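PDB 6UID: EscD/YscD/HrpQ family type III secretion system inner membrane ring protein from Pseudomonas aeruginosa, which probably forms part of the inner-membrane ring of the type III secretion system, its cytoplasmic domain meeting the sorting platform. Local coordinates for residues R8-L13 with R94-D99; L28-L33 with E42-V47; A46-L51 with E62-C67; P69-Q74 with A86-G91. All blocks are in the same frame, centred on the assembly; numbering follows the deposited sequence.

Interaction 1 (R8-L13 with R94-D99); sequences RFYSGL and RWTFCD. Unlike the reference sequence in segment 94-99: Thr-96 (reference Ala).
Arg-8 and Thr-96 face each other as an antiparallel hydrogen-bonded pair, and each backbone gives one N-H and takes one. Arg-8 N donates to Thr-96 O at 2.9 Å, while Thr-96 N returns a bond to Arg-8 O at 3.1 Å. Arg-8 O also receives a C-H...O contact from Trp-95 CA. Two residues on, Tyr-10 N reaches Arg-94 O at 2.9 Å. By Ser-11 the strand 5-9 has ended, and a side chain takes over the role of acceptor: with OG between the backbone N and the carbonyl carbon (chi1 56°), the hydroxyl oxygen accepts from Arg-94 N at 3.0 Å. The side chains divide between the two faces. Phe-9 and Trp-95 share one, where CD1 of Phe-9 lies 3.9 Å from CB of Trp-95 and the indole goes on to Leu-49 and Leu-51 of the other sheet. On the opposite face, Thr-96 CG2 meets the edge of the Tyr-10 ring, 3.6 Å from CE1. The hydroxyls of this pair are satisfied outside the two segments, Tyr-10 OH by Pro-105 O and Thr-96 OG1 by Ala-86 O; Phe-108 stacks edge-to-face on the tyrosine. First and last strands of the domain thus pair side by side, an arrangement in keeping with the FHA-like beta-sandwich to which this family is related.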
loop_
_atom_site.group_PDB
_atom_site.type_symbol
_atom_site.label_atom_id
_atom_site.label_comp_id
_atom_site.label_asym_id
_atom_site.label_seq_id
_atom_site.Cartn_x
_atom_site.Cartn_y
_atom_site.Cartn_z
ATOM N N ARG A 8 -1.115 -6.963 4.676
ATOM C CA ARG A 8 -0.847 -8.077 3.778
ATOM C C ARG A 8 -0.377 -7.537 2.440
ATOM O O ARG A 8 -0.945 -6.567 1.919
ATOM C CB ARG A 8 -2.079 -8.968 3.569
ATOM C CG ARG A 8 -1.785 -10.131 2.625
ATOM C CD ARG A 8 -2.763 -11.262 2.767
ATOM N NE ARG A 8 -2.609 -12.180 1.647
ATOM C CZ ARG A 8 -3.279 -13.312 1.501
ATOM N NH1 ARG A 8 -4.159 -13.693 2.419
ATOM N NH2 ARG A 8 -3.060 -14.062 0.432
ATOM N N PHE A 9 0.652 -8.168 1.878
ATOM C CA PHE A 9 1.191 -7.800 0.579
ATOM C C PHE A 9 0.722 -8.749 -0.512
ATOM O O PHE A 9 0.609 -9.958 -0.298
ATOM C CB PHE A 9 2.718 -7.751 0.636
ATOM C CG PHE A 9 3.218 -6.712 1.569
ATOM C CD1 PHE A 9 3.020 -5.376 1.303
ATOM C CD2 PHE A 9 3.844 -7.056 2.740
ATOM C CE1 PHE A 9 3.454 -4.400 2.183
ATOM C CE2 PHE A 9 4.288 -6.088 3.625
ATOM C CZ PHE A 9 4.098 -4.755 3.330
ATOM N N TYR A 10 0.420 -8.178 -1.683
ATOM C CA TYR A 10 -0.107 -8.896 -2.839
ATOM C C TYR A 10 0.733 -8.607 -4.084
ATOM O O TYR A 10 0.192 -8.467 -5.203
ATOM C CB TYR A 10 -1.549 -8.492 -3.120
ATOM C CG TYR A 10 -2.546 -8.803 -2.045
ATOM C CD1 TYR A 10 -2.734 -7.953 -0.981
ATOM C CD2 TYR A 10 -3.352 -9.919 -2.122
ATOM C CE1 TYR A 10 -3.685 -8.228 -0.016
ATOM C CE2 TYR A 10 -4.299 -10.206 -1.163
ATOM C CZ TYR A 10 -4.476 -9.355 -0.126
ATOM O OH TYR A 10 -5.424 -9.638 0.844
ATOM N N SER A 11 2.032 -8.433 -3.910
ATOM C CA SER A 11 2.899 -8.129 -5.031
ATOM C C SER A 11 4.336 -8.516 -4.731
ATOM O O SER A 11 4.777 -8.565 -3.577
ATOM C CB SER A 11 2.839 -6.634 -5.362
ATOM O OG SER A 11 3.160 -5.845 -4.250
ATOM N N GLY A 12 5.080 -8.759 -5.812
ATOM C CA GLY A 12 6.513 -8.930 -5.731
ATOM C C GLY A 12 6.907 -10.182 -4.966
ATOM O O GLY A 12 6.141 -11.141 -4.842
ATOM N N LEU A 13 8.108 -10.147 -4.404
ATOM C CA LEU A 13 8.602 -11.246 -3.578
ATOM C C LEU A 13 8.002 -11.243 -2.183
ATOM O O LEU A 13 8.248 -12.173 -1.402
ATOM C CB LEU A 13 10.136 -11.246 -3.519
ATOM C CG LEU A 13 10.802 -11.467 -4.878
ATOM C CD1 LEU A 13 12.301 -11.335 -4.737
ATOM C CD2 LEU A 13 10.451 -12.826 -5.446
ATOM N N ARG A 94 1.218 -3.615 -4.123
ATOM C CA ARG A 94 -0.200 -3.819 -3.850
ATOM C C ARG A 94 -0.339 -4.367 -2.431
ATOM O O ARG A 94 0.358 -5.324 -2.062
ATOM C CB ARG A 94 -0.842 -4.775 -4.853
ATOM C CG ARG A 94 -0.653 -4.359 -6.304
ATOM C CD ARG A 94 -1.940 -4.465 -7.146
ATOM N NE ARG A 94 -2.342 -5.837 -7.446
ATOM C CZ ARG A 94 -3.348 -6.164 -8.263
ATOM N NH1 ARG A 94 -3.623 -7.446 -8.466
ATOM N NH2 ARG A 94 -4.085 -5.215 -8.881
ATOM N N TRP A 95 -1.218 -3.764 -1.644
ATOM C CA TRP A 95 -1.329 -4.146 -0.244
ATOM C C TRP A 95 -2.712 -3.815 0.281
ATOM O O TRP A 95 -3.475 -3.064 -0.338
ATOM C CB TRP A 95 -0.266 -3.427 0.602
ATOM C CG TRP A 95 -0.368 -1.917 0.647
ATOM C CD1 TRP A 95 0.029 -1.038 -0.320
ATOM C CD2 TRP A 95 -0.853 -1.127 1.728
ATOM N NE1 TRP A 95 -0.185 0.245 0.100
ATOM C CE2 TRP A 95 -0.719 0.221 1.357
ATOM C CE3 TRP A 95 -1.387 -1.429 2.984
ATOM C CZ2 TRP A 95 -1.107 1.268 2.198
ATOM C CZ3 TRP A 95 -1.757 -0.396 3.826
ATOM C CH2 TRP A 95 -1.646 0.946 3.421
ATOM N N THR A 96 -3.045 -4.382 1.436
ATOM C CA THR A 96 -4.212 -3.959 2.181
ATOM C C THR A 96 -3.916 -4.108 3.663
ATOM O O THR A 96 -2.913 -4.714 4.060
ATOM C CB THR A 96 -5.450 -4.761 1.799
ATOM O OG1 THR A 96 -6.607 -4.039 2.258
ATOM C CG2 THR A 96 -5.382 -6.141 2.408
ATOM N N PHE A 97 -4.789 -3.571 4.494
ATOM C CA PHE A 97 -4.626 -3.695 5.930
ATOM C C PHE A 97 -5.976 -3.943 6.568
ATOM O O PHE A 97 -7.024 -3.622 5.987
ATOM C CB PHE A 97 -3.929 -2.458 6.542
ATOM C CG PHE A 97 -4.823 -1.249 6.670
ATOM C CD1 PHE A 97 -5.026 -0.436 5.582
ATOM C CD2 PHE A 97 -5.440 -0.958 7.868
ATOM C CE1 PHE A 97 -5.877 0.688 5.703
ATOM C CE2 PHE A 97 -6.281 0.130 7.990
ATOM C CZ PHE A 97 -6.479 0.950 6.909
ATOM N N CYS A 98 -5.965 -4.463 7.785
ATOM C CA CYS A 98 -7.190 -4.594 8.560
ATOM C C CYS A 98 -6.896 -4.813 10.030
ATOM O O CYS A 98 -5.744 -4.937 10.456
ATOM C CB CYS A 98 -8.101 -5.699 8.019
ATOM S SG CYS A 98 -7.476 -7.371 8.224
ATOM N N ASP A 99 -7.965 -4.824 10.818
ATOM C CA ASP A 99 -7.855 -5.032 12.249
ATOM C C ASP A 99 -7.437 -6.468 12.541
ATOM O O ASP A 99 -7.733 -7.380 11.754
ATOM C CB ASP A 99 -9.208 -4.731 12.900
ATOM C CG ASP A 99 -9.301 -5.220 14.329
ATOM O OD1 ASP A 99 -8.960 -4.447 15.247
ATOM O OD2 ASP A 99 -9.725 -6.374 14.533
#

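Interaction 2 (L28-L33 with E42-V47); sequences LGSDPL and EGIAAV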
loop_
_atom_site.group_PDB
_atom_site.type_symbol
_atom_site.label_atom_id
_atom_site.label_comp_id
_atom_site.label_asym_id
_atom_site.label_seq_id
_atom_site.Cartn_x
_atom_site.Cartn_y
_atom_site.Cartn_z
ATOM N N LEU A 28 8.067 1.720 4.129
ATOM C CA LEU A 28 8.159 0.531 3.296
ATOM C C LEU A 28 9.075 0.854 2.126
ATOM O O LEU A 28 8.936 1.916 1.507
ATOM C CB LEU A 28 6.786 0.151 2.762
ATOM C CG LEU A 28 5.681 -0.143 3.773
ATOM C CD1 LEU A 28 4.989 1.128 4.224
ATOM C CD2 LEU A 28 4.673 -1.102 3.173
ATOM N N GLY A 29 9.998 -0.046 1.811
ATOM C CA GLY A 29 10.930 0.242 0.734
ATOM C C GLY A 29 11.962 -0.850 0.575
ATOM O O GLY A 29 11.976 -1.840 1.311
ATOM N N SER A 30 12.883 -0.624 -0.358
ATOM C CA SER A 30 13.884 -1.631 -0.680
ATOM C C SER A 30 15.190 -1.480 0.081
ATOM O O SER A 30 16.033 -2.376 -0.018
ATOM C CB SER A 30 14.190 -1.592 -2.179
ATOM O OG SER A 30 14.654 -0.312 -2.543
ATOM N N ASP A 31 15.390 -0.378 0.809
ATOM C CA ASP A 31 16.636 -0.139 1.535
ATOM C C ASP A 31 16.456 -0.536 2.993
ATOM O O ASP A 31 15.731 0.160 3.732
ATOM C CB ASP A 31 17.003 1.340 1.437
ATOM C CG ASP A 31 18.308 1.675 2.146
ATOM O OD1 ASP A 31 18.911 0.776 2.781
ATOM O OD2 ASP A 31 18.729 2.856 2.056
ATOM N N PRO A 32 17.124 -1.596 3.469
ATOM C CA PRO A 32 16.933 -2.016 4.862
ATOM C C PRO A 32 17.430 -1.015 5.899
ATOM O O PRO A 32 16.999 -1.109 7.056
ATOM C CB PRO A 32 17.682 -3.355 4.940
ATOM C CG PRO A 32 18.626 -3.341 3.814
ATOM C CD PRO A 32 18.050 -2.477 2.736
ATOM N N LEU A 33 18.282 -0.048 5.537
ATOM C CA LEU A 33 18.656 0.984 6.503
ATOM C C LEU A 33 17.506 1.947 6.782
ATOM O O LEU A 33 17.441 2.524 7.876
ATOM C CB LEU A 33 19.863 1.777 6.008
ATOM C CG LEU A 33 21.239 1.189 6.344
ATOM C CD1 LEU A 33 21.332 -0.248 5.933
ATOM C CD2 LEU A 33 22.314 1.994 5.638
ATOM N N GLU A 42 10.710 -5.193 -8.533
ATOM C CA GLU A 42 11.229 -4.237 -9.490
ATOM C C GLU A 42 10.496 -2.918 -9.336
ATOM O O GLU A 42 9.266 -2.892 -9.260
ATOM C CB GLU A 42 11.013 -4.774 -10.905
ATOM C CG GLU A 42 11.651 -3.927 -11.997
ATOM C CD GLU A 42 13.168 -3.935 -11.925
ATOM O OE1 GLU A 42 13.739 -4.948 -11.468
ATOM O OE2 GLU A 42 13.788 -2.926 -12.323
ATOM N N GLY A 43 11.246 -1.819 -9.283
ATOM C CA GLY A 43 10.641 -0.501 -9.213
ATOM C C GLY A 43 10.338 0.003 -7.821
ATOM O O GLY A 43 9.730 1.064 -7.689
ATOM N N ILE A 44 10.704 -0.735 -6.782
ATOM C CA ILE A 44 10.492 -0.271 -5.411
ATOM C C ILE A 44 11.634 0.653 -4.998
ATOM O O ILE A 44 12.804 0.241 -4.966
ATOM C CB ILE A 44 10.400 -1.457 -4.444
ATOM C CG1 ILE A 44 9.198 -2.350 -4.753
ATOM C CG2 ILE A 44 10.371 -0.952 -2.999
ATOM C CD1 ILE A 44 7.829 -1.689 -4.482
ATOM N N ALA A 45 11.294 1.868 -4.583
ATOM C CA ALA A 45 12.279 2.844 -4.160
ATOM C C ALA A 45 12.853 2.498 -2.786
ATOM O O ALA A 45 12.262 1.740 -2.011
ATOM C CB ALA A 45 11.659 4.238 -4.130
ATOM N N ALA A 46 14.005 3.103 -2.479
ATOM C CA ALA A 46 14.647 2.904 -1.178
ATOM C C ALA A 46 13.666 3.137 -0.033
ATOM O O ALA A 46 13.546 2.307 0.890
ATOM C CB ALA A 46 15.850 3.830 -1.046
ATOM N N VAL A 47 12.934 4.255 -0.096
ATOM C CA VAL A 47 11.728 4.482 0.702
ATOM C C VAL A 47 10.599 4.711 -0.289
ATOM O O VAL A 47 10.548 5.745 -0.977
ATOM C CB VAL A 47 11.864 5.648 1.688
ATOM C CG1 VAL A 47 10.576 5.834 2.477
ATOM C CG2 VAL A 47 13.023 5.393 2.644
#
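Ser-30 N donates to Ala-45 O at 3.0 Å, the shortest sound polar bond between residues 28-33 and 42-47. The setting is a loop of the FHA-like fold: residues 42-47 lead into strand 49-54 and pass across the end of strand 24-29, the two segments crossing here at 93°. Next to the first bond, Ala-46 O accepts from Asp-31 N at 3.3 Å, so consecutive N-H groups after the strand serve consecutive carbonyls of the loop. The same oxygen meets Gly-29 CA, also 3.3 Å away, in a C-H...O contact. The CA atoms of the two segments are nearest at Gly-29 and Val-47, and Gly-29, as a glycine, comes up against Ala-46 O with no beta carbon in between. Ser-30 turns its hydroxyl towards the same loop, where OG stands 3.1 Å from Ile-44 O and 3.2 Å from Ala-45 O. Ile-44 contributes an apolar touch, its CG2 reaching Ser-30 N and the carbonyl carbon of Gly-29. Asp-31 carries its carboxylate on into an Asx turn, with CG anti to the backbone N (chi1 -179°); OD1 accepts from Leu-33 N, which comes from above the carboxylate plane, while OD2 is held by Gln-34 NE2. The beta carbons of Asp-31 and Ala-46 close the contact, CB against CB at 3.7 Å.

Interaction 3 (A46-L51 with E62-C67); sequences AVHLVL and EWAEGC
The open end of the beta hairpin formed by strands 49-54 and 57-63 joins Leu-49 to Trp-63 and Val-50 to Glu-62, and a classic beta bulge marks its entry: His-48 and Leu-49 both face Leu-28 of the adjoining strand. Val-50 N donates to Glu-62 O at 2.9 Å, whereas the return bond from Glu-62 N to Val-50 O is weak. Beyond the paired residues, Ala-64 N reaches His-48 O at 2.9 Å with a bent N-H...O angle of 145°. Val-50 and Glu-62 point the same way and lie side by side, their CB atoms 4.0 Å apart. On the other face Leu-49 presents CD1 to CB of Trp-63 at 4.2 Å. The imidazole of His-48 reaches towards the turn after the second strand. Its CG is anti to the backbone N (chi1 -164°), and farther out CE1 lies 3.7 Å from Cys-67 SG, with the sulfur oblique to the ring; ND1 passes the methyl of Ala-64. Both ring nitrogens are engaged outside the pair: ND1 with Ala-45 N, and NE2 with Cys-90 O on the other sheet, two bonds that fix the ring's rotation. The chain from Ala-64 to Cys-67 makes a type II beta turn, closed by Cys-67 N on Ala-64 O. The whole is an antiparallel hairpin whose inner strand is entered through a classic bulge, of the kind that builds one sheet of a beta-sandwich.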
loop_
_atom_site.group_PDB
_atom_site.type_symbol
_atom_site.label_atom_id
_atom_site.label_comp_id
_atom_site.label_asym_id
_atom_site.label_seq_id
_atom_site.Cartn_x
_atom_site.Cartn_y
_atom_site.Cartn_z
ATOM N N ALA A 46 14.005 3.103 -2.479
ATOM C CA ALA A 46 14.647 2.904 -1.178
ATOM C C ALA A 46 13.666 3.137 -0.033
ATOM O O ALA A 46 13.546 2.307 0.890
ATOM C CB ALA A 46 15.850 3.830 -1.046
ATOM N N VAL A 47 12.934 4.255 -0.096
ATOM C CA VAL A 47 11.728 4.482 0.702
ATOM C C VAL A 47 10.599 4.711 -0.289
ATOM O O VAL A 47 10.548 5.745 -0.977
ATOM C CB VAL A 47 11.864 5.648 1.688
ATOM C CG1 VAL A 47 10.576 5.834 2.477
ATOM C CG2 VAL A 47 13.023 5.393 2.644
ATOM N N HIS A 48 9.712 3.734 -0.382
ATOM C CA HIS A 48 8.660 3.726 -1.382
ATOM C C HIS A 48 7.358 4.333 -0.880
ATOM O O HIS A 48 6.640 4.984 -1.652
ATOM C CB HIS A 48 8.415 2.268 -1.798
ATOM C CG HIS A 48 7.652 2.134 -3.073
ATOM N ND1 HIS A 48 8.242 2.294 -4.310
ATOM C CD2 HIS A 48 6.352 1.861 -3.300
ATOM C CE1 HIS A 48 7.318 2.151 -5.244
ATOM N NE2 HIS A 48 6.169 1.875 -4.663
ATOM N N LEU A 49 7.024 4.099 0.385
ATOM C CA LEU A 49 5.761 4.510 0.975
ATOM C C LEU A 49 5.981 4.693 2.468
ATOM O O LEU A 49 6.701 3.911 3.089
ATOM C CB LEU A 49 4.718 3.422 0.719
ATOM C CG LEU A 49 3.296 3.655 1.228
ATOM C CD1 LEU A 49 2.699 4.859 0.547
ATOM C CD2 LEU A 49 2.444 2.411 0.971
ATOM N N VAL A 50 5.409 5.754 3.044
ATOM C CA VAL A 50 5.489 6.019 4.469
ATOM C C VAL A 50 4.081 6.218 4.988
ATOM O O VAL A 50 3.321 7.038 4.448
ATOM C CB VAL A 50 6.342 7.257 4.789
ATOM C CG1 VAL A 50 6.509 7.407 6.284
ATOM C CG2 VAL A 50 7.687 7.151 4.150
ATOM N N LEU A 51 3.745 5.475 6.029
ATOM C CA LEU A 51 2.474 5.535 6.718
ATOM C C LEU A 51 2.671 5.944 8.172
ATOM O O LEU A 51 3.740 5.744 8.765
ATOM C CB LEU A 51 1.826 4.146 6.739
ATOM C CG LEU A 51 1.716 3.447 5.391
ATOM C CD1 LEU A 51 1.245 2.018 5.603
ATOM C CD2 LEU A 51 0.786 4.206 4.470
ATOM N N GLU A 62 3.817 9.860 2.758
ATOM C CA GLU A 62 4.800 10.156 1.722
ATOM C C GLU A 62 4.944 8.942 0.820
ATOM O O GLU A 62 4.606 7.815 1.205
ATOM C CB GLU A 62 6.202 10.442 2.301
ATOM C CG GLU A 62 6.260 11.460 3.414
ATOM C CD GLU A 62 7.633 11.529 4.072
ATOM O OE1 GLU A 62 8.617 11.058 3.461
ATOM O OE2 GLU A 62 7.723 12.043 5.206
ATOM N N TRP A 63 5.466 9.178 -0.386
ATOM C CA TRP A 63 5.698 8.091 -1.325
ATOM C C TRP A 63 6.747 8.480 -2.362
ATOM O O TRP A 63 7.074 9.656 -2.539
ATOM C CB TRP A 63 4.411 7.673 -2.020
ATOM C CG TRP A 63 3.751 8.785 -2.770
ATOM C CD1 TRP A 63 3.955 9.124 -4.073
ATOM C CD2 TRP A 63 2.798 9.715 -2.254
ATOM N NE1 TRP A 63 3.177 10.210 -4.411
ATOM C CE2 TRP A 63 2.450 10.585 -3.308
ATOM C CE3 TRP A 63 2.193 9.879 -1.011
ATOM C CZ2 TRP A 63 1.508 11.610 -3.150
ATOM C CZ3 TRP A 63 1.265 10.893 -0.866
ATOM C CH2 TRP A 63 0.942 11.739 -1.921
ATOM N N ALA A 64 7.229 7.459 -3.065
ATOM C CA ALA A 64 8.319 7.610 -4.019
ATOM C C ALA A 64 7.937 8.458 -5.222
ATOM O O ALA A 64 6.834 8.354 -5.755
ATOM C CB ALA A 64 8.734 6.236 -4.536
ATOM N N GLU A 65 8.906 9.253 -5.683
ATOM C CA GLU A 65 8.754 9.990 -6.927
ATOM C C GLU A 65 8.468 9.022 -8.065
ATOM O O GLU A 65 9.052 7.942 -8.155
ATOM C CB GLU A 65 10.038 10.779 -7.211
ATOM C CG GLU A 65 9.902 11.834 -8.298
ATOM N N GLY A 66 7.527 9.398 -8.916
ATOM C CA GLY A 66 7.163 8.582 -10.046
ATOM C C GLY A 66 6.016 7.638 -9.796
ATOM O O GLY A 66 5.524 7.015 -10.744
ATOM N N CYS A 67 5.577 7.507 -8.553
ATOM C CA CYS A 67 4.409 6.710 -8.239
ATOM C C CYS A 67 3.302 7.605 -7.703
ATOM O O CYS A 67 3.527 8.753 -7.302
ATOM C CB CYS A 67 4.734 5.643 -7.194
ATOM S SG CYS A 67 5.895 4.376 -7.799
#

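Interaction 4 (P69-Q74 with A86-G91); sequences PRQDGQ and AGQTCG
Gln-71 meets Gln-88 across an antiparallel pairing of strands 69-71 and 88-90, which belongs to the larger sheet of the FHA-like sandwich; next to it a type I' turn, Gln-71 to Gln-74, reverses the chain. From CB the glutamine runs out extended, CG anti to the backbone N (chi1 176°). CB lies 3.4 Å from Gln-88 OE1, and CG touches both that oxygen and, at 3.7 Å, the methyl of Ala-86. CD approaches Gln-88 NE2, and at the tip Gln-71 OE1 accepts from Gln-88 NE2 in a nearly straight bond of 3.0 Å, on a lone pair in the carbonyl plane. A second donor, Gln-83 N, serves the same OE1. Although the side chains lie alongside each other, their amide planes are turned 62° apart. Gln-88 OE1 is met by a water that also donates to Arg-70 O. The backbone adds the reciprocal pair between Arg-70 and Thr-89 and, at the turn, Asp-72 N on Gly-87 O at 2.8 Å. Arg-70 sends NH1 back to Gly-73 O, in the plane of the guanidinium, tying the arginine to the turn. Another water links Gly-73 N with Gly-87 O. Asp-72 completes the grip: its OD1 accepts from Gly-87 N at 2.9 Å, the donor standing above the carboxylate plane, while OD2 lies 3.5 Å from the CB of Ala-86.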
loop_
_atom_site.group_PDB
_atom_site.type_symbol
_atom_site.label_atom_id
_atom_site.label_comp_id
_atom_site.label_asym_id
_atom_site.label_seq_id
_atom_site.Cartn_x
_atom_site.Cartn_y
_atom_site.Cartn_z
ATOM N N PRO A 69 -0.016 6.972 -5.024
ATOM C CA PRO A 69 -0.778 6.027 -4.205
ATOM C C PRO A 69 -2.251 6.094 -4.578
ATOM O O PRO A 69 -2.812 7.178 -4.785
ATOM C CB PRO A 69 -0.544 6.531 -2.779
ATOM C CG PRO A 69 -0.347 8.015 -2.957
ATOM C CD PRO A 69 0.422 8.152 -4.260
ATOM N N ARG A 70 -2.856 4.920 -4.700
ATOM C CA ARG A 70 -4.265 4.813 -5.066
ATOM C C ARG A 70 -4.953 3.851 -4.111
ATOM O O ARG A 70 -4.337 2.920 -3.585
ATOM C CB ARG A 70 -4.426 4.357 -6.495
ATOM C CG ARG A 70 -3.855 5.370 -7.478
ATOM C CD ARG A 70 -3.925 4.901 -8.917
ATOM N NE ARG A 70 -3.311 5.888 -9.799
ATOM C CZ ARG A 70 -3.942 6.918 -10.338
ATOM N NH1 ARG A 70 -5.243 7.111 -10.127
ATOM N NH2 ARG A 70 -3.255 7.766 -11.099
ATOM N N GLN A 71 -6.236 4.110 -3.877
ATOM C CA GLN A 71 -7.081 3.257 -3.057
ATOM C C GLN A 71 -8.271 2.897 -3.932
ATOM O O GLN A 71 -9.031 3.776 -4.355
ATOM C CB GLN A 71 -7.504 3.988 -1.790
ATOM C CG GLN A 71 -8.467 3.188 -0.952
ATOM C CD GLN A 71 -8.796 3.879 0.336
ATOM O OE1 GLN A 71 -8.200 3.612 1.364
ATOM N NE2 GLN A 71 -9.743 4.807 0.276
ATOM N N ASP A 72 -8.384 1.622 -4.286
ATOM C CA ASP A 72 -9.382 1.175 -5.264
ATOM C C ASP A 72 -9.341 2.037 -6.532
ATOM O O ASP A 72 -10.372 2.404 -7.113
ATOM C CB ASP A 72 -10.777 1.126 -4.634
ATOM C CG ASP A 72 -10.890 0.078 -3.542
ATOM O OD1 ASP A 72 -10.194 -0.970 -3.627
ATOM O OD2 ASP A 72 -11.663 0.311 -2.586
ATOM N N GLY A 73 -8.123 2.356 -6.965
ATOM C CA GLY A 73 -7.877 3.101 -8.175
ATOM C C GLY A 73 -7.912 4.608 -8.043
ATOM O O GLY A 73 -7.474 5.303 -8.976
ATOM N N GLN A 74 -8.405 5.144 -6.925
ATOM C CA GLN A 74 -8.536 6.583 -6.752
ATOM C C GLN A 74 -7.272 7.142 -6.117
ATOM O O GLN A 74 -6.863 6.684 -5.046
ATOM C CB GLN A 74 -9.725 6.872 -5.839
ATOM C CG GLN A 74 -11.046 6.387 -6.398
ATOM C CD GLN A 74 -11.427 7.107 -7.683
ATOM O OE1 GLN A 74 -11.716 6.475 -8.697
ATOM N NE2 GLN A 74 -11.422 8.439 -7.641
ATOM N N ALA A 86 -9.646 -2.056 1.712
ATOM C CA ALA A 86 -9.634 -1.518 0.364
ATOM C C ALA A 86 -8.306 -1.858 -0.311
ATOM O O ALA A 86 -7.286 -2.075 0.352
ATOM C CB ALA A 86 -9.839 -0.008 0.404
ATOM N N GLY A 87 -8.312 -1.944 -1.639
ATOM C CA GLY A 87 -7.080 -2.251 -2.360
ATOM C C GLY A 87 -6.157 -1.062 -2.500
ATOM O O GLY A 87 -6.500 -0.077 -3.166
ATOM N N GLN A 88 -4.991 -1.113 -1.869
ATOM C CA GLN A 88 -4.025 -0.026 -1.896
ATOM C C GLN A 88 -2.934 -0.362 -2.911
ATOM O O GLN A 88 -2.412 -1.484 -2.932
ATOM C CB GLN A 88 -3.385 0.154 -0.507
ATOM C CG GLN A 88 -4.344 0.202 0.651
ATOM C CD GLN A 88 -5.287 1.404 0.656
ATOM O OE1 GLN A 88 -5.040 2.418 -0.006
ATOM N NE2 GLN A 88 -6.342 1.315 1.440
ATOM N N THR A 89 -2.551 0.615 -3.725
ATOM C CA THR A 89 -1.437 0.442 -4.650
ATOM C C THR A 89 -0.536 1.660 -4.596
ATOM O O THR A 89 -0.967 2.758 -4.251
ATOM C CB THR A 89 -1.859 0.192 -6.104
ATOM O OG1 THR A 89 -2.605 1.327 -6.581
ATOM C CG2 THR A 89 -2.701 -1.038 -6.208
ATOM N N CYS A 90 0.743 1.438 -4.920
ATOM C CA CYS A 90 1.707 2.524 -5.067
ATOM C C CYS A 90 2.721 1.990 -6.084
ATOM O O CYS A 90 3.639 1.248 -5.724
ATOM C CB CYS A 90 2.338 2.879 -3.737
ATOM S SG CYS A 90 3.231 4.438 -3.782
ATOM N N GLY A 91 2.434 2.214 -7.364
ATOM C CA GLY A 91 3.230 1.598 -8.406
ATOM C C GLY A 91 3.183 0.082 -8.303
ATOM O O GLY A 91 2.102 -0.514 -8.229
HETATM O O HOH W 1 -3.040 3.928 -1.117
HETATM O O HOH W 2 -5.634 1.043 -5.886
#

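Overall arrangement
Interactions 1 and 4 hold neighbouring strands of the six-stranded sheet and are joined directly, Trp-95 N donating to Gln-88 O, whereas interaction 3 lies in the four-stranded sheet and interaction 2 ties a loop to the end of its strand 24-29; these two share Ala-46 and Val-47 and meet through Leu-28. Interactions 1 and 3 face each other across the sandwich, and Phe-9 reaches Leu-28 in the same interior. Each contact is only partly buried, yet their chemistry differs: interactions 1 and 3 set aromatic and aliphatic side chains into the interior beside ladder bonds, interaction 4 adds side-chain amides and waters, and interaction 2, farthest from the chain's centre, relies mostly on loop carbonyls and a glycine.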